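Local coordinates for protein GCN5-related N-acetyltransferase (Ralstonia eutropha JMP134, PDB 2Q0Y) that probably transfers an acyl group, such as acetyl from acetyl-coenzyme A, to an acceptor that remains unidentified, as a member of the GNAT family, at residues A21-E25 with A26-A30; L31-A34 with A35-D38. All blocks are in the same frame, centred on the assembly; numbering follows the deposited sequence. Where two conformers were deposited one is given.

Contact 1 (A21-E25 with A26-A30)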
loop_
_atom_site.group_PDB
_atom_site.type_symbol
_atom_site.label_atom_id
_atom_site.label_comp_id
_atom_site.label_asym_id
_atom_site.label_seq_id
_atom_site.Cartn_x
_atom_site.Cartn_y
_atom_site.Cartn_z
ATOM N N ALA A 21 -14.382 13.924 6.793
ATOM C CA ALA A 21 -14.547 15.160 5.993
ATOM C C ALA A 21 -13.765 15.077 4.671
ATOM O O ALA A 21 -14.287 15.439 3.616
ATOM C CB ALA A 21 -14.129 16.406 6.798
HETATM N N MSE A 22 -12.527 14.593 4.748
HETATM C CA MSE A 22 -11.665 14.394 3.575
HETATM C C MSE A 22 -12.331 13.483 2.539
HETATM O O MSE A 22 -12.414 13.815 1.357
HETATM C CB MSE A 22 -10.316 13.814 4.017
HETATM C CG MSE A 22 -9.369 13.433 2.901
HETATM SE SE MSE A 22 -7.897 12.324 3.497
HETATM C CE MSE A 22 -8.886 10.655 3.783
ATOM N N PHE A 23 -12.818 12.328 2.984
ATOM C CA PHE A 23 -13.491 11.402 2.067
ATOM C C PHE A 23 -14.837 11.913 1.565
ATOM O O PHE A 23 -15.196 11.683 0.405
ATOM C CB PHE A 23 -13.670 10.031 2.729
ATOM C CG PHE A 23 -12.426 9.170 2.751
ATOM C CD1 PHE A 23 -11.709 8.918 1.582
ATOM C CD2 PHE A 23 -12.005 8.573 3.930
ATOM C CE1 PHE A 23 -10.606 8.095 1.592
ATOM C CE2 PHE A 23 -10.889 7.758 3.947
ATOM C CZ PHE A 23 -10.193 7.519 2.773
ATOM N N ARG A 24 -15.605 12.590 2.412
ATOM C CA ARG A 24 -16.900 13.113 1.993
ATOM C C ARG A 24 -16.687 14.142 0.904
ATOM O O ARG A 24 -17.362 14.129 -0.127
ATOM C CB ARG A 24 -17.631 13.751 3.168
ATOM C CG ARG A 24 -18.981 14.345 2.831
ATOM C CD ARG A 24 -19.670 14.883 4.084
ATOM N NE ARG A 24 -18.828 15.861 4.782
ATOM C CZ ARG A 24 -18.789 16.045 6.105
ATOM N NH1 ARG A 24 -19.570 15.339 6.926
ATOM N NH2 ARG A 24 -17.962 16.956 6.617
ATOM N N GLU A 25 -15.722 15.028 1.122
ATOM C CA GLU A 25 -15.452 16.098 0.160
ATOM C C GLU A 25 -14.899 15.526 -1.151
ATOM O O GLU A 25 -15.091 16.116 -2.218
ATOM C CB GLU A 25 -14.531 17.171 0.773
ATOM C CG GLU A 25 -15.262 18.121 1.744
ATOM C CD GLU A 25 -14.325 19.004 2.587
ATOM O OE1 GLU A 25 -13.188 19.215 2.141
ATOM O OE2 GLU A 25 -14.731 19.490 3.676
ATOM N N ALA A 26 -14.249 14.375 -1.078
ATOM C CA ALA A 26 -13.738 13.685 -2.257
ATOM C C ALA A 26 -14.822 12.858 -2.975
ATOM O O ALA A 26 -14.552 12.253 -4.006
ATOM C CB ALA A 26 -12.599 12.802 -1.880
ATOM N N GLY A 27 -16.034 12.825 -2.437
ATOM C CA GLY A 27 -17.174 12.201 -3.127
ATOM C C GLY A 27 -17.511 10.767 -2.728
ATOM O O GLY A 27 -18.322 10.104 -3.415
ATOM N N ARG A 28 -16.928 10.282 -1.635
ATOM C CA ARG A 28 -17.300 8.971 -1.099
ATOM C C ARG A 28 -18.687 9.035 -0.487
ATOM O O ARG A 28 -19.092 10.064 0.039
ATOM C CB ARG A 28 -16.303 8.469 -0.069
ATOM C CG ARG A 28 -14.853 8.320 -0.556
ATOM C CD ARG A 28 -14.661 7.640 -1.913
ATOM N NE ARG A 28 -14.716 6.173 -1.898
ATOM C CZ ARG A 28 -13.662 5.347 -1.980
ATOM N NH1 ARG A 28 -12.408 5.793 -2.019
ATOM N NH2 ARG A 28 -13.869 4.040 -1.984
ATOM N N ASP A 29 -19.414 7.922 -0.572
ATOM C CA ASP A 29 -20.786 7.838 -0.065
ATOM C C ASP A 29 -20.849 8.032 1.428
ATOM O O ASP A 29 -20.099 7.418 2.163
ATOM C CB ASP A 29 -21.396 6.468 -0.387
ATOM C CG ASP A 29 -22.010 6.405 -1.769
ATOM O OD1 ASP A 29 -22.080 7.444 -2.467
ATOM O OD2 ASP A 29 -22.441 5.299 -2.155
ATOM N N ALA A 30 -21.782 8.864 1.865
ATOM C CA ALA A 30 -21.933 9.194 3.277
ATOM C C ALA A 30 -22.249 7.941 4.089
ATOM O O ALA A 30 -21.754 7.771 5.210
ATOM C CB ALA A 30 -23.027 10.242 3.458
HETATM O O HOH W 1 -19.541 12.667 -0.663
#
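Phe-23 and Arg-28 meet where helix 12-25 ends, and their bond is the backbone one: Arg-28 N donates to Phe-23 O at 3.0 Å with an N-H...O angle of 158°. Gly-27 N turns back to Arg-24 O at 3.0 Å, placed well above the plane of that carbonyl. With the positive phi of Gly-27, this pair of bonds defines a Schellman motif, while Ala-26 N to Met-22 O (3.1 Å) is the helical bond before it. The tight side lies round the aromatic ring. Arg-28 has CG anti to its carbonyl carbon (chi1 -59°), which lays the start of the chain beside the phenylalanine, its CG 3.8 Å from Phe-23 CD1; the guanidinium then stands 79° from the ring plane. Met-22, a selenomethionine, covers one ring face with CE 3.4 Å above the ring plane, over its centre. His-78 of the second subunit meets the ring edge-to-face, and Ser-80 of that subunit accepts a hydrogen bond from Arg-28 NH2. The other side is looser and wet: one water donates to both Arg-24 O and Arg-28 O, each at 2.7 Å. Glu-25 is held separately, its carboxylate, in the given conformer, bound by Tyr-94 and Arg-100. Main-chain bonds thus fix the turn, while the side chains of Phe-23 and Arg-28 contact the second subunit.

Contact 2 (L31-A34 with A35-D38)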
loop_
_atom_site.group_PDB
_atom_site.type_symbol
_atom_site.label_atom_id
_atom_site.label_comp_id
_atom_site.label_asym_id
_atom_site.label_seq_id
_atom_site.Cartn_x
_atom_site.Cartn_y
_atom_site.Cartn_z
ATOM N N LEU A 31 -23.035 7.042 3.506
ATOM C CA LEU A 31 -23.405 5.819 4.189
ATOM C C LEU A 31 -22.197 4.883 4.363
ATOM O O LEU A 31 -22.052 4.211 5.381
ATOM C CB LEU A 31 -24.545 5.139 3.428
ATOM C CG LEU A 31 -25.374 4.131 4.191
ATOM C CD1 LEU A 31 -25.919 4.736 5.475
ATOM C CD2 LEU A 31 -26.500 3.639 3.284
ATOM N N THR A 32 -21.329 4.839 3.366
ATOM C CA THR A 32 -20.133 4.060 3.472
ATOM C C THR A 32 -19.213 4.624 4.574
ATOM O O THR A 32 -18.605 3.870 5.331
ATOM C CB THR A 32 -19.430 4.028 2.103
ATOM O OG1 THR A 32 -20.383 3.612 1.112
ATOM C CG2 THR A 32 -18.262 3.091 2.107
ATOM N N LEU A 33 -19.125 5.948 4.670
ATOM C CA LEU A 33 -18.304 6.581 5.717
ATOM C C LEU A 33 -18.914 6.332 7.089
ATOM O O LEU A 33 -18.183 6.207 8.073
ATOM C CB LEU A 33 -18.132 8.082 5.470
ATOM C CG LEU A 33 -17.491 8.405 4.103
ATOM C CD1 LEU A 33 -17.448 9.909 3.865
ATOM C CD2 LEU A 33 -16.121 7.793 4.001
ATOM N N ALA A 34 -20.242 6.232 7.146
ATOM C CA ALA A 34 -20.936 5.950 8.390
ATOM C C ALA A 34 -20.605 4.525 8.843
ATOM O O ALA A 34 -20.400 4.267 10.035
ATOM C CB ALA A 34 -22.423 6.124 8.220
ATOM N N ALA A 35 -20.532 3.606 7.888
ATOM C CA ALA A 35 -20.168 2.210 8.184
ATOM C C ALA A 35 -18.720 2.073 8.652
ATOM O O ALA A 35 -18.395 1.193 9.467
ATOM C CB ALA A 35 -20.411 1.340 6.980
HETATM N N MSE A 36 -17.854 2.926 8.122
HETATM C CA MSE A 36 -16.439 2.963 8.478
HETATM C C MSE A 36 -16.157 3.576 9.844
HETATM O O MSE A 36 -15.096 3.341 10.435
HETATM C CB MSE A 36 -15.685 3.790 7.421
HETATM C CG MSE A 36 -14.190 3.848 7.610
HETATM SE SE MSE A 36 -13.426 5.205 6.452
HETATM C CE MSE A 36 -14.094 6.711 7.413
ATOM N N GLN A 37 -17.100 4.375 10.345
ATOM C CA GLN A 37 -16.832 5.261 11.480
ATOM C C GLN A 37 -16.313 4.512 12.700
ATOM O O GLN A 37 -15.210 4.770 13.193
ATOM C CB GLN A 37 -18.123 6.031 11.814
ATOM C CG GLN A 37 -17.972 7.262 12.625
ATOM C CD GLN A 37 -19.309 8.032 12.743
ATOM O OE1 GLN A 37 -20.379 7.433 12.867
ATOM N NE2 GLN A 37 -19.234 9.360 12.685
ATOM N N ASP A 38 -17.112 3.595 13.215
ATOM C CA ASP A 38 -16.716 2.884 14.439
ATOM C C ASP A 38 -15.499 1.957 14.226
ATOM O O ASP A 38 -14.574 1.962 15.039
ATOM C CB ASP A 38 -17.918 2.167 15.075
ATOM C CG ASP A 38 -18.981 3.143 15.594
ATOM O OD1 ASP A 38 -18.657 4.328 15.856
ATOM O OD2 ASP A 38 -20.152 2.728 15.731
HETATM O O HOH W 2 -19.794 2.785 12.230
HETATM O O HOH W 3 -21.926 4.792 12.614
#
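Leu-31 O receives Ala-35 N at 3.0 Å and Thr-32 O receives Met-36 N at 3.0 Å, N-H...O angles of 152° and 144°, the i to i+4 pattern of an alpha-helix. Across the next step, Gln-37 N makes a weak bond of 3.3 Å to Ala-34 O. Between side chains the contact is apolar: Leu-33 and Met-36, a selenomethionine, run alongside each other from neighbouring turns, with Leu-33 CD2 4.1 Å from Met-36 CE. Met-36 holds CG anti to the backbone N and bends only at its last torsion (chi3 72°), which swings the terminal methyl back to the leucine branch. In the GNAT domain, this one-turn pair forms part of the face of helix 30-50 turned to helix 12-25 and the second subunit; on helix 12-25, Leu-33 packs against Phe-23 and Arg-24, and Met-36 against Arg-19. The second subunit sets its Pro-79 against Leu-33 and its His-78 against Met-36, in keeping with the buried state of both side chains. Water gathers instead round Ala-34 O. One molecule lies 2.7 Å from Ala-34 O and accepts from Asp-38 N at 3.0 Å; another bridges Ala-34 O to Gln-37 OE1, lying 3.1 Å from that amide oxygen, where the extended glutamine chain brings its end beside the hydrated carbonyl.

Overall arrangement
From the N terminus, strand 2-6 leads into helix 12-25, whose last turn enters contact 1; the turn at 26-29 closes there and passes directly into helix 30-50, on which contact 2 spans the first two turns. The contacts are therefore in series, neither nesting nor crossing, with centres about 11 Å apart. Leu-33 joins them: its CD2 lies 3.6 Å from Phe-23 CB, and its CD1 lies 3.6 Å from Arg-24 N, so the consecutive helices pack just beyond their connecting turn. Contact 1 also reaches strand 86-95 of the sheet, through Met-22. Both contacts touch the second subunit, with His-78 and Pro-79 of that chain meeting residues from each.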